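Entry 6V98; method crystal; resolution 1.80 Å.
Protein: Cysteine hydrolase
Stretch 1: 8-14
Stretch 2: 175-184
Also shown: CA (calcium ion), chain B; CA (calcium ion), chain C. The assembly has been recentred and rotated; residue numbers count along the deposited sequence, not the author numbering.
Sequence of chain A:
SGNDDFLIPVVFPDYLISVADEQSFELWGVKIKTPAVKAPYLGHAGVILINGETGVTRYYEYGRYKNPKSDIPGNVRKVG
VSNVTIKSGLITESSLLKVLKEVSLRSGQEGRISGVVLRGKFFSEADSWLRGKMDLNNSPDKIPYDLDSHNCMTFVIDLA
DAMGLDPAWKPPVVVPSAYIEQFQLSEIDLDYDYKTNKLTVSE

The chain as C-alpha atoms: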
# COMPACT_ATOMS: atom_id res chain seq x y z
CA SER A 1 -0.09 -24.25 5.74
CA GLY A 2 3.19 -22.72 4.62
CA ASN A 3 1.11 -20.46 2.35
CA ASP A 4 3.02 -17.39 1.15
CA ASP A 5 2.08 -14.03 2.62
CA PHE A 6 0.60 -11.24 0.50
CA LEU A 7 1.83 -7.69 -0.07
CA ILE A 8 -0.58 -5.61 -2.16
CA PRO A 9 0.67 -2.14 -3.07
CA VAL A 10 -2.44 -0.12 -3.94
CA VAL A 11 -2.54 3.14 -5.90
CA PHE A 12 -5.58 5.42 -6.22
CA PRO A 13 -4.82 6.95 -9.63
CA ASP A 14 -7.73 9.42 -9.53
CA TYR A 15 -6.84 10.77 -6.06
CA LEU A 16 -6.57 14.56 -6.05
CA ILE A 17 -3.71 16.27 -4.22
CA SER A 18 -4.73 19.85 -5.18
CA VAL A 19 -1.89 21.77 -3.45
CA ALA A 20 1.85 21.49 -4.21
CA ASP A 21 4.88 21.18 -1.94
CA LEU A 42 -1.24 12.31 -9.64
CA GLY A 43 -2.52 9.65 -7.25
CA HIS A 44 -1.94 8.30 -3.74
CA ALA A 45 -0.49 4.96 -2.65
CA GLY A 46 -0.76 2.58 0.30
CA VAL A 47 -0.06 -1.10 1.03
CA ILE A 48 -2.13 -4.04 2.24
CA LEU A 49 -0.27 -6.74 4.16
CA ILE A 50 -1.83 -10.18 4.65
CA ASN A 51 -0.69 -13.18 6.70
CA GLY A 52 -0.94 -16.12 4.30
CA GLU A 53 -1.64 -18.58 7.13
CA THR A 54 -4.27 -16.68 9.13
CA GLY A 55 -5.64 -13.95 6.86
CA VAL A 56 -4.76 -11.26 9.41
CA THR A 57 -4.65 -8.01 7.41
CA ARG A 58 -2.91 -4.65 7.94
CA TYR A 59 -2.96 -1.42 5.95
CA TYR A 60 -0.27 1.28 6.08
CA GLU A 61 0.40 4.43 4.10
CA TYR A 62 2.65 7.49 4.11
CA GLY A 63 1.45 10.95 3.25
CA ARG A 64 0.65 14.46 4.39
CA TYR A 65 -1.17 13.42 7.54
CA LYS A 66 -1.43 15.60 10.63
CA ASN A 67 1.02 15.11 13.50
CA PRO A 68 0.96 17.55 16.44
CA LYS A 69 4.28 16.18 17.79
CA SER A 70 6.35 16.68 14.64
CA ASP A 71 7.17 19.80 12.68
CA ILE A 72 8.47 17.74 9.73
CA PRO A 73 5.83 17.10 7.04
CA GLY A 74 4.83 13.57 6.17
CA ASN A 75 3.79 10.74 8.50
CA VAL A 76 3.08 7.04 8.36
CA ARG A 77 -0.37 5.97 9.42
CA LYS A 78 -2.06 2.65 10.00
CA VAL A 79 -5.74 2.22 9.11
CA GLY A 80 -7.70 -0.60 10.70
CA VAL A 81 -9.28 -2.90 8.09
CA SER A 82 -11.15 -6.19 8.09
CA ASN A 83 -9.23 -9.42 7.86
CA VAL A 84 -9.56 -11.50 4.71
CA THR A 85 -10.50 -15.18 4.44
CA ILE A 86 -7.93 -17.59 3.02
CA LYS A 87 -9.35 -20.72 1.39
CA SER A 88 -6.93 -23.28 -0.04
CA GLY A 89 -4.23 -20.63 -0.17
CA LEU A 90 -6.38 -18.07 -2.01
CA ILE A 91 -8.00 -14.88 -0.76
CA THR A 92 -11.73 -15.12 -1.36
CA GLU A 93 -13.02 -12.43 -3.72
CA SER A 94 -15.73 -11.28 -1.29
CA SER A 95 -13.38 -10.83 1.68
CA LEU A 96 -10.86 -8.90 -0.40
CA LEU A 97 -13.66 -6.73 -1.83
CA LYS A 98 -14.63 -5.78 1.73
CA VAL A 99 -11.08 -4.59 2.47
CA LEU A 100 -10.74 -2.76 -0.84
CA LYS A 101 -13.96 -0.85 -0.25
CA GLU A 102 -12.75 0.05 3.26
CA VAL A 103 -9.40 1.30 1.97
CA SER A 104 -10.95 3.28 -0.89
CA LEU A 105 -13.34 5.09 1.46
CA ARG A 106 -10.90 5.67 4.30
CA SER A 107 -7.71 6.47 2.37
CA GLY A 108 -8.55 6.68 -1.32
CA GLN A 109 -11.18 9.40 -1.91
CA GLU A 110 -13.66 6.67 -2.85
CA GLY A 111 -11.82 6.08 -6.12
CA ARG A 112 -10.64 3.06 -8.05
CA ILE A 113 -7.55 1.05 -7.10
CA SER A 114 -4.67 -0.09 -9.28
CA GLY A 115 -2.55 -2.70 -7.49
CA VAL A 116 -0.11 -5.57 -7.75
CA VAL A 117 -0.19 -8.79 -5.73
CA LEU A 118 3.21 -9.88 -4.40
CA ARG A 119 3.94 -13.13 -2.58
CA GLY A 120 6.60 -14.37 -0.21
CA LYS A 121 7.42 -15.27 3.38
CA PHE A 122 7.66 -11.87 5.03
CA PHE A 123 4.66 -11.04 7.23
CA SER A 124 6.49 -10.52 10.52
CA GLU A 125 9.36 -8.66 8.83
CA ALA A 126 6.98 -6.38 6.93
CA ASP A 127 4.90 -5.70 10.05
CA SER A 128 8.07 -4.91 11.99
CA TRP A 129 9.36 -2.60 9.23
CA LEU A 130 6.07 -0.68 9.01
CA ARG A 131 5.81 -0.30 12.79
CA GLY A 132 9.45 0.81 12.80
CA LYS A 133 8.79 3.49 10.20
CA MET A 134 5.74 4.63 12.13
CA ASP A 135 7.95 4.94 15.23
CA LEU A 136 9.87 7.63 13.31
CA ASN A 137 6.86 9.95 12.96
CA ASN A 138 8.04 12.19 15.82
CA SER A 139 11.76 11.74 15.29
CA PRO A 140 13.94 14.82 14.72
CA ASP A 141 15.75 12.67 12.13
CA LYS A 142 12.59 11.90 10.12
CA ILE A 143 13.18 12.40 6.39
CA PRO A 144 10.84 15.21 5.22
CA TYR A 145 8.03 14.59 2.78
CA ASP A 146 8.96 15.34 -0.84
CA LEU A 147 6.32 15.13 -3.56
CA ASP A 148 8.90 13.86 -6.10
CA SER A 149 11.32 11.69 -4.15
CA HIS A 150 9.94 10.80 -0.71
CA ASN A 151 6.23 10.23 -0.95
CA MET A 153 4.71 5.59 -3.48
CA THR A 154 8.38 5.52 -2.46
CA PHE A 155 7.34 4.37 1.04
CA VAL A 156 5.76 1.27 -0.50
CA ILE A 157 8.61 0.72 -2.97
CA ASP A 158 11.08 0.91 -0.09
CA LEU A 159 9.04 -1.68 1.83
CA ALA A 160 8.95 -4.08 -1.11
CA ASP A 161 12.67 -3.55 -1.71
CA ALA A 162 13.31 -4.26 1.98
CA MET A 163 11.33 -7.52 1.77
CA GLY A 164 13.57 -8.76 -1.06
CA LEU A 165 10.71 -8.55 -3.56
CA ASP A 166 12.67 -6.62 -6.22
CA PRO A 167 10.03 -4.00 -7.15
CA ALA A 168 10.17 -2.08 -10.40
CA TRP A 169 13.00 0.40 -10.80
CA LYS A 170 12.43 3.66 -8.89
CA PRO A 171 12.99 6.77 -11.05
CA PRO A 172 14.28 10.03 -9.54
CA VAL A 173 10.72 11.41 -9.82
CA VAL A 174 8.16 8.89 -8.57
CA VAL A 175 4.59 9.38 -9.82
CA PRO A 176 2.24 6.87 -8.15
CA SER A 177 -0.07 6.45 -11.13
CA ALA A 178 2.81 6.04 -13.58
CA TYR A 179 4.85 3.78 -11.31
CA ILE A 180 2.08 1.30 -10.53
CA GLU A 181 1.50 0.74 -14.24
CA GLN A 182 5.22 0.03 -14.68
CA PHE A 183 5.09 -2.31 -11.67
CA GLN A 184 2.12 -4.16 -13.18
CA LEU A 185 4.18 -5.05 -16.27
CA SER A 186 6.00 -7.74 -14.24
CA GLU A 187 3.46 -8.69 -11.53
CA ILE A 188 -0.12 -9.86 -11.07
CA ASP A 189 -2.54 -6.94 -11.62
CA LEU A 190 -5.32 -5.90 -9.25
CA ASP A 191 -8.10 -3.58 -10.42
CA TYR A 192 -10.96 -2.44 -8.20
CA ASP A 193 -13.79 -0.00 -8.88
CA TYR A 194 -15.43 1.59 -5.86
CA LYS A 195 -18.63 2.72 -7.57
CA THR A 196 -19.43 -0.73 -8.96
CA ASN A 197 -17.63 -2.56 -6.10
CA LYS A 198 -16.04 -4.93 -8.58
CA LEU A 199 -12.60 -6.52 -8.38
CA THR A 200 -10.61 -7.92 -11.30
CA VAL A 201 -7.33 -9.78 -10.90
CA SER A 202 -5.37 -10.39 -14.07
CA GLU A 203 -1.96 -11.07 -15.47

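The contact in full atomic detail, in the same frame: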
# COMPACT_ATOMS: atom_id res chain seq x y z
N ILE A 8 0.21 -6.18 -1.08
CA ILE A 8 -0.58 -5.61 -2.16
C ILE A 8 -0.40 -4.10 -2.14
O ILE A 8 -1.18 -3.40 -1.47
CB ILE A 8 -2.06 -6.00 -2.03
CG1 ILE A 8 -2.20 -7.51 -1.89
CG2 ILE A 8 -2.86 -5.49 -3.23
CD1 ILE A 8 -3.64 -7.97 -1.72
N PRO A 9 0.62 -3.58 -2.81
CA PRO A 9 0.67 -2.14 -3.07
C PRO A 9 -0.60 -1.73 -3.79
O PRO A 9 -1.04 -2.40 -4.73
CB PRO A 9 1.91 -1.99 -3.98
CG PRO A 9 2.77 -3.20 -3.66
CD PRO A 9 1.77 -4.30 -3.39
N VAL A 10 -1.22 -0.64 -3.32
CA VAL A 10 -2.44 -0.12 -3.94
C VAL A 10 -2.21 1.34 -4.26
O VAL A 10 -1.68 2.09 -3.44
CB VAL A 10 -3.67 -0.33 -3.03
CG1 VAL A 10 -3.97 -1.84 -2.89
CG2 VAL A 10 -3.46 0.29 -1.65
N VAL A 11 -2.59 1.75 -5.47
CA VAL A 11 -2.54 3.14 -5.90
C VAL A 11 -3.95 3.58 -6.26
O VAL A 11 -4.73 2.80 -6.82
CB VAL A 11 -1.57 3.34 -7.08
CG1 VAL A 11 -1.66 4.76 -7.63
CG2 VAL A 11 -0.13 3.02 -6.65
N PHE A 12 -4.29 4.81 -5.90
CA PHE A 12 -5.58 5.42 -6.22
C PHE A 12 -5.28 6.44 -7.30
O PHE A 12 -4.96 7.60 -7.00
CB PHE A 12 -6.18 6.09 -4.97
CG PHE A 12 -6.17 5.20 -3.75
CD1 PHE A 12 -5.14 5.27 -2.82
CD2 PHE A 12 -7.20 4.28 -3.55
CE1 PHE A 12 -5.13 4.44 -1.71
CE2 PHE A 12 -7.21 3.46 -2.44
CZ PHE A 12 -6.17 3.54 -1.52
N PRO A 13 -5.34 6.06 -8.58
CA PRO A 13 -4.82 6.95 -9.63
C PRO A 13 -5.62 8.22 -9.81
O PRO A 13 -5.11 9.18 -10.40
CB PRO A 13 -4.87 6.09 -10.90
CG PRO A 13 -5.35 4.74 -10.47
CD PRO A 13 -6.01 4.88 -9.15
N ASP A 14 -6.87 8.26 -9.36
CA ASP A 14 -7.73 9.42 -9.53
C ASP A 14 -7.78 10.30 -8.29
O ASP A 14 -8.56 11.26 -8.25
CB ASP A 14 -9.13 8.97 -9.92
CG ASP A 14 -9.13 8.21 -11.23
OD1 ASP A 14 -8.41 8.63 -12.16
OD2 ASP A 14 -9.83 7.18 -11.31
N VAL A 175 6.00 9.04 -9.66
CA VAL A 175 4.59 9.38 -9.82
C VAL A 175 3.77 8.13 -9.54
O VAL A 175 3.92 7.14 -10.27
CB VAL A 175 4.31 9.93 -11.22
CG1 VAL A 175 2.88 10.49 -11.30
CG2 VAL A 175 5.34 11.01 -11.57
N PRO A 176 2.88 8.14 -8.54
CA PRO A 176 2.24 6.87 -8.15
C PRO A 176 1.49 6.23 -9.30
O PRO A 176 1.66 5.03 -9.56
CB PRO A 176 1.33 7.29 -6.99
CG PRO A 176 2.03 8.51 -6.41
CD PRO A 176 2.57 9.23 -7.61
N SER A 177 0.72 7.02 -10.04
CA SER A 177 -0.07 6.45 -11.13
C SER A 177 0.82 5.87 -12.22
O SER A 177 0.55 4.78 -12.74
CB SER A 177 -0.98 7.53 -11.71
OG SER A 177 -0.21 8.56 -12.29
N ALA A 178 1.91 6.57 -12.56
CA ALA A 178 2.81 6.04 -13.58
C ALA A 178 3.55 4.82 -13.07
O ALA A 178 3.70 3.82 -13.80
CB ALA A 178 3.80 7.13 -14.02
N TYR A 179 4.02 4.87 -11.83
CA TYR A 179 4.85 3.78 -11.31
C TYR A 179 4.06 2.48 -11.21
O TYR A 179 4.59 1.41 -11.54
CB TYR A 179 5.44 4.15 -9.94
CG TYR A 179 6.27 3.02 -9.37
CD1 TYR A 179 7.60 2.86 -9.74
CD2 TYR A 179 5.71 2.10 -8.49
CE1 TYR A 179 8.37 1.81 -9.26
CE2 TYR A 179 6.48 1.03 -7.99
CZ TYR A 179 7.81 0.90 -8.39
OH TYR A 179 8.59 -0.13 -7.92
N ILE A 180 2.82 2.55 -10.73
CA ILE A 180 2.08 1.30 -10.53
C ILE A 180 1.87 0.60 -11.86
O ILE A 180 1.92 -0.63 -11.93
CB ILE A 180 0.74 1.55 -9.79
CG1 ILE A 180 0.18 0.22 -9.26
CG2 ILE A 180 -0.27 2.29 -10.66
CD1 ILE A 180 1.01 -0.40 -8.17
N GLU A 181 1.68 1.36 -12.94
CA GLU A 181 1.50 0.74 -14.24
C GLU A 181 2.79 0.07 -14.70
O GLU A 181 2.75 -1.03 -15.27
CB GLU A 181 1.03 1.78 -15.25
CG GLU A 181 -0.40 2.26 -15.02
CD GLU A 181 -1.43 1.14 -15.15
OE1 GLU A 181 -1.30 0.32 -16.08
OE2 GLU A 181 -2.36 1.09 -14.32
N GLN A 182 3.94 0.70 -14.44
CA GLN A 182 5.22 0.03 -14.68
C GLN A 182 5.34 -1.23 -13.84
O GLN A 182 5.78 -2.28 -14.34
CB GLN A 182 6.37 0.99 -14.37
CG GLN A 182 6.72 1.94 -15.50
CD GLN A 182 6.89 1.23 -16.83
OE1 GLN A 182 6.07 1.37 -17.74
NE2 GLN A 182 7.95 0.44 -16.95
N PHE A 183 4.97 -1.16 -12.56
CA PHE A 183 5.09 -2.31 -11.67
C PHE A 183 4.22 -3.46 -12.17
O PHE A 183 4.62 -4.63 -12.09
CB PHE A 183 4.69 -1.90 -10.25
CG PHE A 183 5.31 -2.74 -9.14
CD1 PHE A 183 6.02 -3.89 -9.42
CD2 PHE A 183 5.16 -2.36 -7.81
CE1 PHE A 183 6.57 -4.65 -8.40
CE2 PHE A 183 5.73 -3.12 -6.78
CZ PHE A 183 6.41 -4.26 -7.08
N GLN A 184 3.05 -3.14 -12.71
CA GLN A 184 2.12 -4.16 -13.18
C GLN A 184 2.67 -4.91 -14.39
O GLN A 184 2.20 -6.01 -14.67
CB GLN A 184 0.78 -3.53 -13.54
CG GLN A 184 -0.10 -3.15 -12.33
CD GLN A 184 -1.42 -2.53 -12.73
OE1 GLN A 184 -1.60 -2.11 -13.87
NE2 GLN A 184 -2.36 -2.48 -11.79
CA CA B . -3.34 -0.96 -15.08
CA CA C . 0.69 -7.72 -14.93
O HOH W 1 -4.55 -0.73 -13.08
O HOH W 2 -2.61 -2.33 -17.26
O HOH W 3 -5.58 -0.40 -16.07
O HOH W 4 -4.35 -3.27 -14.66
O HOH W 5 2.41 -8.87 -16.03

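The end of a β-strand and a helix far apart in sequence pack through a small, mainly apolar contact with no hydrogen bond between them. Strand 8-12 and helix 176-184 run at 137° to one another, closer to antiparallel than to parallel, with their axes 8.3 Å apart at closest approach; together the two stretches bury 279 Å². Strand alternation sets the pattern: Pro9 and Val11 direct their CA-to-CB bonds toward the helix, whereas Val10 and Phe12 point away and take no part. On the helix, Pro176, Ile180 and Phe183 face the strand, a spacing of four and then three residues that keeps them on one side of the helix. Val11 is the centre of the contact and has more of its surface covered by the other stretch than any other residue. Its CG2 lies 3.6 Å from CB of Ile180, and its CG1 sits 4.0 Å from CB of Pro176, so the valine packs against Pro176 and Ile180, one turn apart on the helix. The same CG1 rests 3.8 Å from Pro176 O, a carbonyl already engaged within the helix, where Ile180 N donates to Pro176 O at 3.0 Å. Further along, Pro9 CG meets Phe183 CE2 at 4.3 Å, approaching the ring obliquely. Past the strand, Pro13 closes the other end, its CB 4.2 Å from Ser177 CB; here the backbones come nearest, with Pro13 CA and Ser177 CA 5.0 Å apart. Val175 occupies the N-cap position, and its O accepts from Tyr179 N at 2.8 Å in the first helical turn. The calcium ligands lie outside the contact: one calcium ion is held by both carboxylate oxygens of Glu181, OE1 at 2.6 Å and OE2 at 2.4 Å, and by Gln184 OE1 at 2.4 Å, with four waters, while Gln184 O binds the second calcium at 2.3 Å.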